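PDB 3F2K: histone-lysine N-methyltransferase SETMAR from Homo sapiens, which methylates histone H3 and, through the mariner-derived transposase domain described here, binds DNA and takes part in double-strand break repair. Local coordinates for residues I77-F89 and Y101-L115. Sequence-based numbering, arbitrary orientation.
Sequences IWWSAAGLIHYSF and YAQEIDEMNQKLQRL
W78 points its indole at helix 101-115, where CB of M108 sits over one face near the rim and the two side chains cross at about a right angle: CB of W78 meets CG of the selenomethionine at 3.7 Å, and CE of M108 curls back toward CE3 and CZ3 because that chain bends at both chi2 and chi3. The far corner of the indole, CH2, comes 3.5 Å from CG1 of I105 and also touches the phenol end of Y101, whose own ring stacks on H135 about 8 Å, side chain to ion, from the magnesium bound by D38 and D130. After the S80-G83 turn the hairpin returns, and I85 sends its two branches separate ways, CG2 to CG of M108 (3.6 Å) and CD1 to CD1 of L112 (3.7 Å). I85 and H86 together face W78 as a classic beta bulge. H86, with CG anti to the backbone N (chi1 178°), reaches the helix with both ring nitrogens: ND1 accepts from NZ of K111 at 2.9 Å, while NE2 donates to OE1 of E104 at 2.9 Å, the oxygen lying in the imidazole plane and the ring and carboxylate turned only 12° from each other. A water joins that same OE1 to NE1 of W78 and OG of S88; the other oxygen, OE2, pairs with K100. A leucine in place of H86 would probably leave K111 without its acceptor and E104 OE1 without the imidazole N-H. Thus this edge hairpin of the RNase H-like sheet meets its helix through an apolar side and a polar side, and the lysine on ND1 probably keeps the imidazole neutral, with its proton on NE2 facing the glutamate.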
ATOM      1  N   ILE A  77      -2.086  -3.871  -4.923  1.00 18.95           N
ATOM      2  CA  ILE A  77      -0.759  -3.541  -5.439  1.00 17.55           C
ATOM      3  C   ILE A  77       0.240  -3.494  -4.287  1.00 16.59           C
ATOM      4  O   ILE A  77      -0.023  -2.937  -3.197  1.00 16.00           O
ATOM      5  CB  ILE A  77      -0.750  -2.210  -6.253  1.00 18.99           C
ATOM      6  CG1 ILE A  77       0.649  -1.990  -6.898  1.00 18.39           C
ATOM      7  CG2 ILE A  77      -1.183  -1.045  -5.399  1.00 22.58           C
ATOM      8  CD1 ILE A  77       0.758  -0.755  -7.803  1.00 20.27           C
ATOM      9  N   TRP A  78       1.403  -4.068  -4.544  1.00 15.94           N
ATOM     10  CA  TRP A  78       2.473  -4.145  -3.629  1.00 15.68           C
ATOM     11  C   TRP A  78       3.702  -3.502  -4.272  1.00 15.35           C
ATOM     12  O   TRP A  78       4.091  -3.852  -5.382  1.00 16.15           O
ATOM     13  CB  TRP A  78       2.836  -5.641  -3.364  1.00 18.42           C
ATOM     14  CG  TRP A  78       1.664  -6.524  -2.904  1.00 18.97           C
ATOM     15  CD1 TRP A  78       0.653  -7.038  -3.678  1.00 20.05           C
ATOM     16  CD2 TRP A  78       1.447  -6.977  -1.609  1.00 19.90           C
ATOM     17  NE1 TRP A  78      -0.173  -7.804  -2.938  1.00 21.72           N
ATOM     18  CE2 TRP A  78       0.277  -7.766  -1.640  1.00 20.25           C
ATOM     19  CE3 TRP A  78       2.122  -6.776  -0.380  1.00 17.17           C
ATOM     20  CZ2 TRP A  78      -0.254  -8.342  -0.503  1.00 22.75           C
ATOM     21  CZ3 TRP A  78       1.596  -7.331   0.735  1.00 20.46           C
ATOM     22  CH2 TRP A  78       0.438  -8.148   0.668  1.00 23.35           C
ATOM     23  N   TRP A  79       4.407  -2.694  -3.495  1.00 13.81           N
ATOM     24  CA  TRP A  79       5.556  -1.941  -4.043  1.00 15.56           C
ATOM     25  C   TRP A  79       6.487  -1.369  -2.972  1.00 15.16           C
ATOM     26  O   TRP A  79       6.139  -1.258  -1.782  1.00 15.96           O
ATOM     27  CB  TRP A  79       5.033  -0.811  -4.941  1.00 15.24           C
ATOM     28  CG  TRP A  79       4.080   0.092  -4.247  1.00 14.86           C
ATOM     29  CD1 TRP A  79       2.761  -0.138  -3.951  1.00 13.85           C
ATOM     30  CD2 TRP A  79       4.378   1.425  -3.809  1.00 15.09           C
ATOM     31  NE1 TRP A  79       2.201   0.990  -3.376  1.00 14.01           N
ATOM     32  CE2 TRP A  79       3.171   1.970  -3.285  1.00 16.80           C
ATOM     33  CE3 TRP A  79       5.531   2.217  -3.863  1.00 17.73           C
ATOM     34  CZ2 TRP A  79       3.098   3.285  -2.727  1.00 18.98           C
ATOM     35  CZ3 TRP A  79       5.483   3.554  -3.351  1.00 14.29           C
ATOM     36  CH2 TRP A  79       4.250   4.059  -2.760  1.00 15.90           C
ATOM     37  N   SER A  80       7.700  -0.999  -3.399  1.00 15.87           N
ATOM     38  CA  SER A  80       8.631  -0.301  -2.532  1.00 15.73           C
ATOM     39  C   SER A  80       9.194   0.946  -3.283  1.00 14.00           C
ATOM     40  O   SER A  80       8.876   1.183  -4.474  1.00 15.77           O
ATOM     41  CB  SER A  80       9.766  -1.239  -2.206  1.00 16.93           C
ATOM     42  OG  SER A  80      10.426  -1.504  -3.435  1.00 18.18           O
ATOM     43  N   ALA A  81      10.097   1.652  -2.621  1.00 15.24           N
ATOM     44  CA  ALA A  81      10.740   2.801  -3.256  1.00 15.81           C
ATOM     45  C   ALA A  81      11.497   2.363  -4.516  1.00 16.60           C
ATOM     46  O   ALA A  81      11.713   3.195  -5.415  1.00 18.17           O
ATOM     47  CB  ALA A  81      11.719   3.502  -2.289  1.00 16.87           C
ATOM     48  N   ALA A  82      11.899   1.087  -4.587  1.00 16.46           N
ATOM     49  CA  ALA A  82      12.647   0.635  -5.729  1.00 16.72           C
ATOM     50  C   ALA A  82      11.771   0.385  -6.948  1.00 19.01           C
ATOM     51  O   ALA A  82      12.301   0.322  -8.072  1.00 18.86           O
ATOM     52  CB  ALA A  82      13.508  -0.612  -5.388  1.00 19.68           C
ATOM     53  N   GLY A  83      10.449   0.175  -6.697  1.00 18.25           N
ATOM     54  CA  GLY A  83       9.493  -0.091  -7.741  1.00 17.25           C
ATOM     55  C   GLY A  83       8.330  -1.013  -7.434  1.00 16.63           C
ATOM     56  O   GLY A  83       8.122  -1.408  -6.237  1.00 15.70           O
ATOM     57  N   LEU A  84       7.599  -1.319  -8.520  1.00 16.59           N
ATOM     58  CA  LEU A  84       6.443  -2.216  -8.468  1.00 18.87           C
ATOM     59  C   LEU A  84       6.970  -3.638  -8.155  1.00 18.65           C
ATOM     60  O   LEU A  84       7.934  -4.088  -8.792  1.00 18.55           O
ATOM     61  CB  LEU A  84       5.746  -2.243  -9.832  1.00 18.16           C
ATOM     62  CG  LEU A  84       4.546  -3.188  -9.928  1.00 23.83           C
ATOM     63  CD1 LEU A  84       3.497  -2.809  -8.900  1.00 22.43           C
ATOM     64  CD2 LEU A  84       3.967  -3.151 -11.389  1.00 22.79           C
ATOM     65  N   ILE A  85       6.313  -4.304  -7.203  1.00 17.56           N
ATOM     66  CA  ILE A  85       6.655  -5.685  -6.797  1.00 17.71           C
ATOM     67  C   ILE A  85       5.631  -6.685  -7.394  1.00 18.09           C
ATOM     68  O   ILE A  85       6.001  -7.670  -8.121  1.00 16.99           O
ATOM     69  CB  ILE A  85       6.851  -5.870  -5.265  1.00 16.77           C
ATOM     70  CG1 ILE A  85       8.025  -5.013  -4.695  1.00 14.48           C
ATOM     71  CG2 ILE A  85       7.208  -7.406  -4.920  1.00 17.18           C
ATOM     72  CD1 ILE A  85       8.006  -4.862  -3.154  1.00 15.58           C
ATOM     73  N   HIS A  86       4.363  -6.465  -7.093  1.00 18.50           N
ATOM     74  CA  HIS A  86       3.318  -7.490  -7.373  1.00 17.23           C
ATOM     75  C   HIS A  86       1.982  -6.754  -7.412  1.00 19.00           C
ATOM     76  O   HIS A  86       1.750  -5.820  -6.607  1.00 16.77           O
ATOM     77  CB  HIS A  86       3.265  -8.583  -6.228  1.00 18.57           C
ATOM     78  CG  HIS A  86       2.174  -9.627  -6.456  1.00 20.67           C
ATOM     79  ND1 HIS A  86       2.067 -10.356  -7.628  1.00 20.48           N
ATOM     80  CD2 HIS A  86       1.172 -10.065  -5.651  1.00 21.59           C
ATOM     81  CE1 HIS A  86       1.045 -11.193  -7.530  1.00 20.32           C
ATOM     82  NE2 HIS A  86       0.497 -11.046  -6.326  1.00 24.23           N
ATOM     83  N   TYR A  87       1.098  -7.186  -8.299  1.00 18.09           N
ATOM     84  CA  TYR A  87      -0.323  -6.756  -8.180  1.00 19.35           C
ATOM     85  C   TYR A  87      -1.224  -7.886  -8.623  1.00 19.96           C
ATOM     86  O   TYR A  87      -0.787  -8.793  -9.355  1.00 21.07           O
ATOM     87  CB  TYR A  87      -0.616  -5.484  -8.997  1.00 18.65           C
ATOM     88  CG  TYR A  87      -0.424  -5.629 -10.495  1.00 21.84           C
ATOM     89  CD1 TYR A  87      -1.469  -6.042 -11.335  1.00 26.71           C
ATOM     90  CD2 TYR A  87       0.788  -5.310 -11.067  1.00 22.57           C
ATOM     91  CE1 TYR A  87      -1.279  -6.124 -12.706  1.00 28.40           C
ATOM     92  CE2 TYR A  87       1.005  -5.412 -12.450  1.00 26.09           C
ATOM     93  CZ  TYR A  87      -0.015  -5.824 -13.242  1.00 28.75           C
ATOM     94  OH  TYR A  87       0.238  -5.876 -14.584  1.00 32.56           O
ATOM     95  N   SER A  88      -2.484  -7.858  -8.221  1.00 19.76           N
ATOM     96  CA  SER A  88      -3.346  -9.027  -8.512  1.00 22.41           C
ATOM     97  C   SER A  88      -4.775  -8.516  -8.493  1.00 22.15           C
ATOM     98  O   SER A  88      -5.075  -7.494  -7.836  1.00 23.23           O
ATOM     99  CB  SER A  88      -3.165 -10.159  -7.481  1.00 22.90           C
ATOM    100  OG  SER A  88      -3.495  -9.772  -6.158  1.00 27.09           O
ATOM    101  N   PHE A  89      -5.630  -9.206  -9.219  1.00 23.21           N
ATOM    102  CA  PHE A  89      -7.053  -8.828  -9.265  1.00 23.89           C
ATOM    103  C   PHE A  89      -7.830  -9.985  -8.658  1.00 25.71           C
ATOM    104  O   PHE A  89      -7.444 -11.132  -8.844  1.00 24.66           O
ATOM    105  CB  PHE A  89      -7.470  -8.599 -10.713  1.00 23.92           C
ATOM    106  CG  PHE A  89      -6.763  -7.443 -11.331  1.00 26.96           C
ATOM    107  CD1 PHE A  89      -7.307  -6.170 -11.250  1.00 28.18           C
ATOM    108  CD2 PHE A  89      -5.543  -7.611 -11.961  1.00 28.75           C
ATOM    109  CE1 PHE A  89      -6.633  -5.068 -11.811  1.00 28.10           C
ATOM    110  CE2 PHE A  89      -4.881  -6.497 -12.527  1.00 31.85           C
ATOM    111  CZ  PHE A  89      -5.426  -5.256 -12.434  1.00 26.69           C
ATOM    112  N   TYR A 101      -4.947 -13.611   1.624  1.00 17.48           N
ATOM    113  CA  TYR A 101      -3.911 -12.533   1.760  1.00 16.23           C
ATOM    114  C   TYR A 101      -2.569 -13.155   2.115  1.00 16.30           C
ATOM    115  O   TYR A 101      -1.531 -12.680   1.573  1.00 16.51           O
ATOM    116  CB  TYR A 101      -4.340 -11.538   2.790  1.00 15.48           C
ATOM    117  CG  TYR A 101      -3.561 -10.274   2.858  1.00 16.82           C
ATOM    118  CD1 TYR A 101      -3.703  -9.296   1.852  1.00 14.95           C
ATOM    119  CD2 TYR A 101      -2.732 -10.021   3.950  1.00 15.37           C
ATOM    120  CE1 TYR A 101      -3.063  -8.088   1.940  1.00 16.84           C
ATOM    121  CE2 TYR A 101      -2.024  -8.776   4.050  1.00 17.47           C
ATOM    122  CZ  TYR A 101      -2.221  -7.828   3.032  1.00 16.88           C
ATOM    123  OH  TYR A 101      -1.551  -6.595   3.097  1.00 20.29           O
ATOM    124  N   ALA A 102      -2.558 -14.205   2.954  1.00 13.84           N
ATOM    125  CA  ALA A 102      -1.299 -14.942   3.230  1.00 16.51           C
ATOM    126  C   ALA A 102      -0.613 -15.533   1.965  1.00 17.89           C
ATOM    127  O   ALA A 102       0.623 -15.403   1.808  1.00 16.59           O
ATOM    128  CB  ALA A 102      -1.485 -16.020   4.364  1.00 16.76           C
ATOM    129  N   GLN A 103      -1.417 -16.127   1.072  1.00 17.94           N
ATOM    130  CA  GLN A 103      -0.931 -16.687  -0.191  1.00 20.07           C
ATOM    131  C   GLN A 103      -0.420 -15.567  -1.089  1.00 18.35           C
ATOM    132  O   GLN A 103       0.607 -15.709  -1.754  1.00 17.23           O
ATOM    133  CB  GLN A 103      -2.029 -17.496  -0.880  1.00 19.86           C
ATOM    134  CG  GLN A 103      -2.309 -18.783  -0.120  1.00 28.98           C
ATOM    135  CD  GLN A 103      -1.010 -19.614   0.102  1.00 37.16           C
ATOM    136  OE1 GLN A 103      -0.648 -19.962   1.248  1.00 41.20           O
ATOM    137  NE2 GLN A 103      -0.273 -19.860  -0.994  1.00 42.65           N
ATOM    138  N   GLU A 104      -1.083 -14.409  -1.039  1.00 16.76           N
ATOM    139  CA  GLU A 104      -0.633 -13.262  -1.818  1.00 16.29           C
ATOM    140  C   GLU A 104       0.712 -12.729  -1.339  1.00 16.44           C
ATOM    141  O   GLU A 104       1.567 -12.342  -2.161  1.00 17.38           O
ATOM    142  CB  GLU A 104      -1.701 -12.166  -1.752  1.00 18.17           C
ATOM    143  CG  GLU A 104      -2.926 -12.507  -2.695  1.00 23.63           C
ATOM    144  CD  GLU A 104      -2.593 -12.657  -4.208  1.00 30.27           C
ATOM    145  OE1 GLU A 104      -1.780 -11.901  -4.783  1.00 31.31           O
ATOM    146  OE2 GLU A 104      -3.206 -13.542  -4.865  1.00 35.32           O
ATOM    147  N   ILE A 105       0.892 -12.670  -0.028  1.00 15.15           N
ATOM    148  CA  ILE A 105       2.180 -12.221   0.587  1.00 14.72           C
ATOM    149  C   ILE A 105       3.300 -13.182   0.172  1.00 16.19           C
ATOM    150  O   ILE A 105       4.374 -12.758  -0.224  1.00 14.64           O
ATOM    151  CB  ILE A 105       2.044 -12.210   2.102  1.00 15.61           C
ATOM    152  CG1 ILE A 105       1.179 -11.016   2.556  1.00 15.15           C
ATOM    153  CG2 ILE A 105       3.400 -12.153   2.822  1.00 10.95           C
ATOM    154  CD1 ILE A 105       0.844 -11.138   4.081  1.00 18.95           C
ATOM    155  N   ASP A 106       3.026 -14.476   0.227  1.00 15.24           N
ATOM    156  CA  ASP A 106       4.032 -15.474  -0.255  1.00 17.87           C
ATOM    157  C   ASP A 106       4.425 -15.208  -1.715  1.00 18.16           C
ATOM    158  O   ASP A 106       5.630 -15.239  -2.051  1.00 19.82           O
ATOM    159  CB  ASP A 106       3.469 -16.880  -0.099  1.00 19.14           C
ATOM    160  CG  ASP A 106       4.517 -17.902   0.059  1.00 23.97           C
ATOM    161  OD1 ASP A 106       5.189 -18.213  -0.965  1.00 32.74           O
ATOM    162  OD2 ASP A 106       4.604 -18.458   1.155  1.00 27.54           O
ATOM    163  N   GLU A 107       3.450 -14.967  -2.591  1.00 17.16           N
ATOM    164  CA  GLU A 107       3.732 -14.752  -4.033  1.00 19.24           C
ATOM    165  C   GLU A 107       4.500 -13.444  -4.182  1.00 18.26           C
ATOM    166  O   GLU A 107       5.491 -13.414  -4.929  1.00 16.65           O
ATOM    167  CB  GLU A 107       2.436 -14.685  -4.846  1.00 20.74           C
ATOM    168  CG  GLU A 107       2.679 -14.645  -6.363  1.00 23.26           C
ATOM    169  CD  GLU A 107       1.407 -14.662  -7.204  1.00 26.03           C
ATOM    170  OE1 GLU A 107       0.328 -15.000  -6.673  1.00 29.85           O
ATOM    171  OE2 GLU A 107       1.519 -14.336  -8.425  1.00 32.17           O
HETATM  172  N   MSE A 108       4.007 -12.394  -3.516  1.00 15.64           N
HETATM  173  CA  MSE A 108       4.719 -11.073  -3.534  1.00 17.59           C
HETATM  174  C   MSE A 108       6.200 -11.225  -3.091  1.00 15.74           C
HETATM  175  O   MSE A 108       7.088 -10.619  -3.712  1.00 15.66           O
HETATM  176  CB  MSE A 108       4.042 -10.067  -2.638  1.00 16.53           C
HETATM  177  CG  MSE A 108       4.843  -8.665  -2.540  1.00 17.53           C
HETATM  178 SE   MSE A 108       6.085  -8.646  -1.225  1.00 18.68          SE
HETATM  179  CE  MSE A 108       5.009  -9.054   0.367  1.00 19.36           C
ATOM    180  N   ASN A 109       6.415 -11.962  -2.003  1.00 16.24           N
ATOM    181  CA  ASN A 109       7.733 -12.131  -1.491  1.00 16.77           C
ATOM    182  C   ASN A 109       8.649 -12.865  -2.515  1.00 16.68           C
ATOM    183  O   ASN A 109       9.849 -12.528  -2.627  1.00 15.43           O
ATOM    184  CB  ASN A 109       7.708 -12.837  -0.131  1.00 16.90           C
ATOM    185  CG  ASN A 109       9.094 -12.874   0.521  1.00 13.39           C
ATOM    186  OD1 ASN A 109       9.662 -11.832   0.829  1.00 17.02           O
ATOM    187  ND2 ASN A 109       9.679 -14.119   0.643  1.00 12.01           N
ATOM    188  N   GLN A 110       8.090 -13.820  -3.287  1.00 16.28           N
ATOM    189  CA  GLN A 110       8.945 -14.490  -4.265  1.00 16.15           C
ATOM    190  C   GLN A 110       9.401 -13.463  -5.329  1.00 18.56           C
ATOM    191  O   GLN A 110      10.550 -13.475  -5.829  1.00 17.45           O
ATOM    192  CB  GLN A 110       8.244 -15.648  -4.955  1.00 15.11           C
ATOM    193  CG  GLN A 110       7.821 -16.739  -3.970  1.00 16.30           C
ATOM    194  CD  GLN A 110       7.187 -17.891  -4.778  1.00 18.48           C
ATOM    195  OE1 GLN A 110       6.138 -17.743  -5.406  1.00 21.81           O
ATOM    196  NE2 GLN A 110       7.884 -18.990  -4.814  1.00 21.55           N
ATOM    197  N   LYS A 111       8.473 -12.628  -5.736  1.00 17.20           N
ATOM    198  CA  LYS A 111       8.824 -11.583  -6.721  1.00 17.99           C
ATOM    199  C   LYS A 111       9.836 -10.574  -6.207  1.00 16.91           C
ATOM    200  O   LYS A 111      10.704 -10.133  -6.970  1.00 17.96           O
ATOM    201  CB  LYS A 111       7.556 -10.868  -7.231  1.00 18.63           C
ATOM    202  CG  LYS A 111       6.694 -11.783  -8.076  1.00 19.22           C
ATOM    203  CD  LYS A 111       5.409 -11.139  -8.447  1.00 21.25           C
ATOM    204  CE  LYS A 111       4.561 -12.018  -9.378  1.00 24.99           C
ATOM    205  NZ  LYS A 111       3.456 -11.157  -9.996  1.00 23.59           N
ATOM    206  N   LEU A 112       9.715 -10.197  -4.931  1.00 16.23           N
ATOM    207  CA  LEU A 112      10.640  -9.270  -4.289  1.00 16.96           C
ATOM    208  C   LEU A 112      12.020  -9.907  -4.286  1.00 16.66           C
ATOM    209  O   LEU A 112      13.036  -9.246  -4.611  1.00 16.55           O
ATOM    210  CB  LEU A 112      10.184  -9.014  -2.849  1.00 15.09           C
ATOM    211  CG  LEU A 112      11.099  -8.124  -2.026  1.00 16.81           C
ATOM    212  CD1 LEU A 112      11.206  -6.723  -2.723  1.00 19.74           C
ATOM    213  CD2 LEU A 112      10.659  -7.982  -0.559  1.00 15.85           C
ATOM    214  N   GLN A 113      12.040 -11.218  -3.978  1.00 15.66           N
ATOM    215  CA  GLN A 113      13.312 -11.951  -3.924  1.00 15.74           C
ATOM    216  C   GLN A 113      14.014 -11.904  -5.285  1.00 16.29           C
ATOM    217  O   GLN A 113      15.238 -11.666  -5.302  1.00 17.71           O
ATOM    218  CB  GLN A 113      13.091 -13.417  -3.498  1.00 15.15           C
ATOM    219  CG  GLN A 113      12.806 -13.513  -2.017  1.00 15.04           C
ATOM    220  CD  GLN A 113      12.417 -14.923  -1.595  1.00 13.56           C
ATOM    221  OE1 GLN A 113      11.785 -15.645  -2.347  1.00 16.69           O
ATOM    222  NE2 GLN A 113      12.728 -15.255  -0.374  1.00 16.04           N
ATOM    223  N   ARG A 114      13.276 -12.095  -6.372  1.00 16.51           N
ATOM    224  CA  ARG A 114      13.834 -11.960  -7.719  1.00 18.86           C
ATOM    225  C   ARG A 114      14.274 -10.530  -8.020  1.00 19.88           C
ATOM    226  O   ARG A 114      15.387 -10.280  -8.503  1.00 18.78           O
ATOM    227  CB  ARG A 114      12.794 -12.363  -8.757  1.00 19.15           C
ATOM    228  CG  ARG A 114      13.290 -12.227 -10.211  1.00 21.75           C
ATOM    229  CD  ARG A 114      12.343 -12.854 -11.193  1.00 23.93           C
ATOM    230  NE  ARG A 114      10.924 -12.583 -10.915  1.00 24.73           N
ATOM    231  CZ  ARG A 114      10.319 -11.411 -11.118  1.00 27.03           C
ATOM    232  NH1 ARG A 114      10.998 -10.347 -11.578  1.00 24.01           N
ATOM    233  NH2 ARG A 114       9.028 -11.301 -10.843  1.00 23.02           N
ATOM    234  N   LEU A 115      13.390  -9.588  -7.714  1.00 18.91           N
ATOM    235  CA  LEU A 115      13.705  -8.169  -7.977  1.00 20.81           C
ATOM    236  C   LEU A 115      14.914  -7.651  -7.194  1.00 21.01           C
ATOM    237  O   LEU A 115      15.643  -6.780  -7.742  1.00 23.30           O
ATOM    238  CB  LEU A 115      12.454  -7.288  -7.762  1.00 19.81           C
ATOM    239  CG  LEU A 115      11.331  -7.469  -8.806  1.00 18.07           C
ATOM    240  CD1 LEU A 115      10.013  -6.814  -8.247  1.00 19.01           C
ATOM    241  CD2 LEU A 115      11.658  -6.982 -10.267  1.00 19.04           C
TER
HETATM  242  O   HOH W   1      -2.214  -9.409  -3.976  1.00 31.54           O
HETATM  243  O   HOH W   2       7.302  -8.377 -10.249  1.00 30.76           O